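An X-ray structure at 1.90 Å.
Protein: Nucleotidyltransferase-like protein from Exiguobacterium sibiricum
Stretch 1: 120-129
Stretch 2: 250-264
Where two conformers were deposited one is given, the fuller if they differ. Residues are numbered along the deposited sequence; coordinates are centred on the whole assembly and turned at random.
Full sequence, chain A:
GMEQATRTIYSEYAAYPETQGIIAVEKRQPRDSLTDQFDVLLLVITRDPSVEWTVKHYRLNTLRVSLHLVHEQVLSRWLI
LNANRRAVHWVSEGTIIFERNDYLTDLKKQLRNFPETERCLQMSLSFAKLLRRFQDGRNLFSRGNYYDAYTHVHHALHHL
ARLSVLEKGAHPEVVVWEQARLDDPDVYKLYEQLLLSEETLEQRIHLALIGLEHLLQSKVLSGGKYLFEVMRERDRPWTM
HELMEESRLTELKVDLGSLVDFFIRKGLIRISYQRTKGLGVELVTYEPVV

Stretch 1 120-129: CLQMSLSFAK
Stretch 2, residues 250-264: TELKVDLGSLVDFFI

This is a compact apolar crossing of two helical segments of one chain, far apart in sequence, in which leucine, alanine and phenylalanine side chains pack together while the polar link across the contact, among the modelled atoms, runs through water rather than through direct hydrogen bonds.

Residues 120-129 belong to a helix that extends beyond both ends of the stretch, with phi near -67° and psi near -38° throughout; representative bonds run from Ser124 N to Cys120 O (3.1 Å) and from Ala128 N to Ser124 O (2.9 Å). The second stretch opens with a short 3-10 segment, 250-252, and then a helix whose regular pattern is clear from Leu259 N to Asp255 O (2.9 Å) onward. Leu252 (-103/0) and Asp255 (-119/3) depart from ideal helical values, and Asp255 N bonds to Leu252 O at 2.9 Å. The helix axes pass 10.0 Å apart with their N-to-C directions at 71°, and the contact buries 487 Å² in total. Two CA pairs set the register: Leu125 CA to Leu252 CA at 6.8 Å, and Ala128 CA to Asp255 CA at 6.2 Å.

At Ala128, the closer of these two register points, the methyl packs directly on the partner. Its CB points toward the second stretch and lies 3.7 Å from Asp255 CB, while Leu259 CD2 comes to 3.9 Å from Ala128 CA. Leu259 (m, t) starts sideways, but its end reaches across.

Leu252 fills the next part of the contact. Also m, t, it places CD2 3.6 Å from Leu125 CD2 and 4.0 Å from Ser124 CB, and its CG lies 4.3 Å from Leu121 CD1. Leu125 is m, t and Leu121 is t, p; both leave their backbone sideways and bring their ends nearer. Leu125 CD2 also packs 3.3 Å from the backbone Glu251 O, a tight contact with the 3-10 segment. Glu251 (m, m) directs CB toward the first helix, yet its end leads away, and its carboxylate is hydrogen-bonded elsewhere in the structure.

Phe127 (chi1 t, chi2 86°) extends the packing along the second helix. Its ring edge meets Leu259 CD2, 3.8 Å from Phe127 CD2, and Phe262 CE2, 3.7 Å from Phe127 CZ. The Phe127 and Phe262 rings form an oblique pair, centroids 5.8 Å apart and planes at 59°; Phe262 has chi1 t and chi2 77°. Phe263 (chi1 m, chi2 -45°) adds a looser touch, its CE1 4.2 Å from Phe127 CE2.

Asp255 (chi1 m, chi2 -61°) supplies the polar counterpart. Water 2 donates to Ala128 O at 2.6 Å and to Asp255 OD1 at 3.1 Å. Water 1 donates to Leu125 O at 2.9 Å and, weakly, to Asp255 OD2 at 3.4 Å. One carboxylate thus reaches two carbonyls of the opposing helix through separate waters. Lys129 (m, m) is built only to CD, 4.2 Å from Asp255 OD2, so the partner of its amine is unknown.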

# COMPACT_ATOMS: atom_id res chain seq x y z
N CYS A 120 -3.36 -3.29 18.80
CA CYS A 120 -3.90 -1.93 18.88
C CYS A 120 -3.37 -1.08 17.76
O CYS A 120 -4.09 -0.25 17.22
CB CYS A 120 -3.61 -1.27 20.24
SG CYS A 120 -4.70 -1.99 21.51
N LEU A 121 -2.12 -1.31 17.40
CA LEU A 121 -1.50 -0.57 16.28
C LEU A 121 -2.19 -0.94 14.98
O LEU A 121 -2.49 -0.09 14.14
CB LEU A 121 -0.00 -0.88 16.17
CG LEU A 121 0.69 -0.26 14.96
CD1 LEU A 121 0.41 1.22 14.85
CD2 LEU A 121 2.18 -0.55 15.00
N GLN A 122 -2.45 -2.23 14.83
CA GLN A 122 -3.17 -2.72 13.64
C GLN A 122 -4.59 -2.15 13.55
O GLN A 122 -5.12 -1.91 12.45
CB GLN A 122 -3.17 -4.24 13.64
CG GLN A 122 -1.79 -4.83 13.27
CD GLN A 122 -1.78 -6.32 13.23
OE1 GLN A 122 -2.76 -6.94 12.80
NE2 GLN A 122 -0.64 -6.92 13.66
N MSE A 123 -5.21 -1.93 14.70
CA MSE A 123 -6.57 -1.41 14.76
C MSE A 123 -6.55 0.03 14.34
O MSE A 123 -7.41 0.45 13.61
CB MSE A 123 -7.23 -1.60 16.13
CG MSE A 123 -7.61 -3.01 16.42
SE MSE A 123 -8.81 -3.17 17.94
CE MSE A 123 -7.61 -2.62 19.35
N SER A 124 -5.53 0.77 14.73
CA SER A 124 -5.43 2.19 14.32
C SER A 124 -5.17 2.30 12.83
O SER A 124 -5.67 3.17 12.18
CB SER A 124 -4.36 2.95 15.09
OG SER A 124 -4.69 3.06 16.49
N LEU A 125 -4.36 1.40 12.30
CA LEU A 125 -4.06 1.39 10.86
C LEU A 125 -5.29 1.03 10.04
O LEU A 125 -5.53 1.59 9.00
CB LEU A 125 -2.88 0.46 10.55
CG LEU A 125 -1.53 0.99 11.10
CD1 LEU A 125 -0.40 -0.08 11.12
CD2 LEU A 125 -1.08 2.18 10.26
N SER A 126 -6.10 0.12 10.54
CA SER A 126 -7.33 -0.30 9.84
C SER A 126 -8.37 0.82 9.89
O SER A 126 -9.02 1.18 8.89
CB SER A 126 -7.87 -1.57 10.51
OG SER A 126 -8.97 -2.10 9.81
N PHE A 127 -8.49 1.38 11.07
CA PHE A 127 -9.42 2.47 11.30
C PHE A 127 -9.02 3.68 10.44
O PHE A 127 -9.86 4.37 9.86
CB PHE A 127 -9.42 2.88 12.78
CG PHE A 127 -10.44 3.92 13.09
CD1 PHE A 127 -11.73 3.54 13.41
CD2 PHE A 127 -10.12 5.28 13.04
CE1 PHE A 127 -12.71 4.49 13.68
CE2 PHE A 127 -11.10 6.25 13.31
CZ PHE A 127 -12.40 5.85 13.62
N ALA A 128 -7.73 3.92 10.33
CA ALA A 128 -7.24 5.06 9.50
C ALA A 128 -7.71 4.91 8.04
O ALA A 128 -8.18 5.87 7.37
CB ALA A 128 -5.71 5.13 9.56
N LYS A 129 -7.63 3.69 7.55
CA LYS A 129 -7.96 3.43 6.13
C LYS A 129 -9.46 3.45 5.93
O LYS A 129 -9.99 3.89 4.88
CB LYS A 129 -7.38 2.10 5.68
CG LYS A 129 -5.87 2.00 5.64
CD LYS A 129 -5.26 3.08 4.79
N THR A 250 5.33 6.00 13.91
CA THR A 250 5.95 5.94 12.57
C THR A 250 5.01 5.43 11.52
O THR A 250 4.88 5.97 10.44
CB THR A 250 7.16 4.98 12.56
OG1 THR A 250 8.24 5.56 13.30
CG2 THR A 250 7.61 4.67 11.12
N GLU A 251 4.36 4.33 11.84
CA GLU A 251 3.47 3.65 10.87
C GLU A 251 2.20 4.44 10.62
O GLU A 251 1.48 4.18 9.67
CB GLU A 251 3.11 2.25 11.34
CG GLU A 251 4.31 1.32 11.53
CD GLU A 251 5.06 1.04 10.21
OE1 GLU A 251 4.43 1.05 9.13
OE2 GLU A 251 6.27 0.79 10.29
N LEU A 252 1.94 5.41 11.48
CA LEU A 252 0.71 6.18 11.38
C LEU A 252 0.94 7.54 10.78
O LEU A 252 0.00 8.28 10.58
CB LEU A 252 0.08 6.35 12.76
CG LEU A 252 -0.64 5.15 13.37
CD1 LEU A 252 -0.98 5.42 14.85
CD2 LEU A 252 -1.89 4.84 12.54
N LYS A 253 2.19 7.85 10.43
CA LYS A 253 2.50 9.21 9.91
C LYS A 253 1.56 9.62 8.79
O LYS A 253 1.05 10.75 8.75
CB LYS A 253 3.95 9.35 9.42
CG LYS A 253 4.95 9.42 10.52
CD LYS A 253 6.38 9.56 9.99
CE LYS A 253 6.65 10.84 9.22
NZ LYS A 253 8.16 11.05 9.04
N VAL A 254 1.28 8.70 7.91
CA VAL A 254 0.55 9.04 6.69
C VAL A 254 -0.86 9.48 6.97
O VAL A 254 -1.47 10.23 6.17
CB VAL A 254 0.55 7.88 5.69
CG1 VAL A 254 -0.51 8.09 4.62
CG2 VAL A 254 1.93 7.77 5.05
N ASP A 255 -1.38 9.01 8.10
CA ASP A 255 -2.80 9.24 8.43
C ASP A 255 -3.05 10.04 9.70
O ASP A 255 -4.17 10.26 10.09
CB ASP A 255 -3.53 7.89 8.52
CG ASP A 255 -3.87 7.31 7.13
OD1 ASP A 255 -4.63 7.97 6.35
OD2 ASP A 255 -3.38 6.20 6.84
N LEU A 256 -1.97 10.46 10.34
CA LEU A 256 -2.05 11.12 11.63
C LEU A 256 -2.88 12.41 11.52
O LEU A 256 -3.74 12.69 12.34
CB LEU A 256 -0.62 11.39 12.16
CG LEU A 256 -0.31 11.35 13.64
CD1 LEU A 256 -0.99 10.19 14.29
CD2 LEU A 256 1.21 11.22 13.76
N GLY A 257 -2.64 13.18 10.48
CA GLY A 257 -3.39 14.41 10.32
C GLY A 257 -4.90 14.16 10.28
O GLY A 257 -5.66 14.84 10.98
N SER A 258 -5.33 13.19 9.49
CA SER A 258 -6.78 12.89 9.36
C SER A 258 -7.37 12.26 10.59
O SER A 258 -8.55 12.44 10.90
CB SER A 258 -7.07 11.93 8.20
OG SER A 258 -6.52 12.50 7.04
N LEU A 259 -6.58 11.44 11.25
CA LEU A 259 -7.04 10.79 12.49
C LEU A 259 -7.26 11.85 13.53
O LEU A 259 -8.29 11.88 14.20
CB LEU A 259 -6.06 9.77 13.01
CG LEU A 259 -5.95 8.43 12.28
CD1 LEU A 259 -4.81 7.55 12.89
CD2 LEU A 259 -7.28 7.72 12.35
N VAL A 260 -6.28 12.74 13.65
CA VAL A 260 -6.37 13.78 14.66
C VAL A 260 -7.57 14.70 14.41
O VAL A 260 -8.31 15.06 15.32
CB VAL A 260 -5.05 14.55 14.81
CG1 VAL A 260 -5.28 15.86 15.51
CG2 VAL A 260 -4.05 13.69 15.58
N ASP A 261 -7.79 15.05 13.16
CA ASP A 261 -8.90 15.92 12.76
C ASP A 261 -10.20 15.27 13.17
O ASP A 261 -11.14 15.90 13.69
CB ASP A 261 -8.93 16.06 11.25
CG ASP A 261 -10.08 16.93 10.74
OD1 ASP A 261 -9.92 18.17 10.74
OD2 ASP A 261 -11.09 16.40 10.26
N PHE A 262 -10.24 13.98 12.94
CA PHE A 262 -11.44 13.21 13.24
C PHE A 262 -11.69 13.16 14.73
O PHE A 262 -12.77 13.43 15.20
CB PHE A 262 -11.31 11.82 12.71
CG PHE A 262 -12.52 11.00 12.92
CD1 PHE A 262 -13.61 11.18 12.14
CD2 PHE A 262 -12.57 10.06 13.90
CE1 PHE A 262 -14.76 10.41 12.32
CE2 PHE A 262 -13.71 9.28 14.09
CZ PHE A 262 -14.79 9.45 13.29
N PHE A 263 -10.66 12.82 15.48
CA PHE A 263 -10.80 12.67 16.91
C PHE A 263 -11.17 14.01 17.58
O PHE A 263 -11.84 14.06 18.59
CB PHE A 263 -9.55 12.07 17.51
CG PHE A 263 -9.28 10.65 17.08
CD1 PHE A 263 -10.27 9.72 17.08
CD2 PHE A 263 -8.01 10.23 16.75
CE1 PHE A 263 -10.01 8.43 16.72
CE2 PHE A 263 -7.74 8.92 16.40
CZ PHE A 263 -8.74 8.04 16.39
N ILE A 264 -10.77 15.12 16.96
CA ILE A 264 -11.09 16.45 17.51
C ILE A 264 -12.58 16.64 17.35
O ILE A 264 -13.26 17.09 18.24
CB ILE A 264 -10.34 17.59 16.77
CG1 ILE A 264 -8.85 17.58 17.16
CG2 ILE A 264 -10.99 18.92 17.10
CD1 ILE A 264 -8.05 18.48 16.37
O HOH W 1 -3.37 2.97 7.75
O HOH W 2 -7.38 8.30 7.84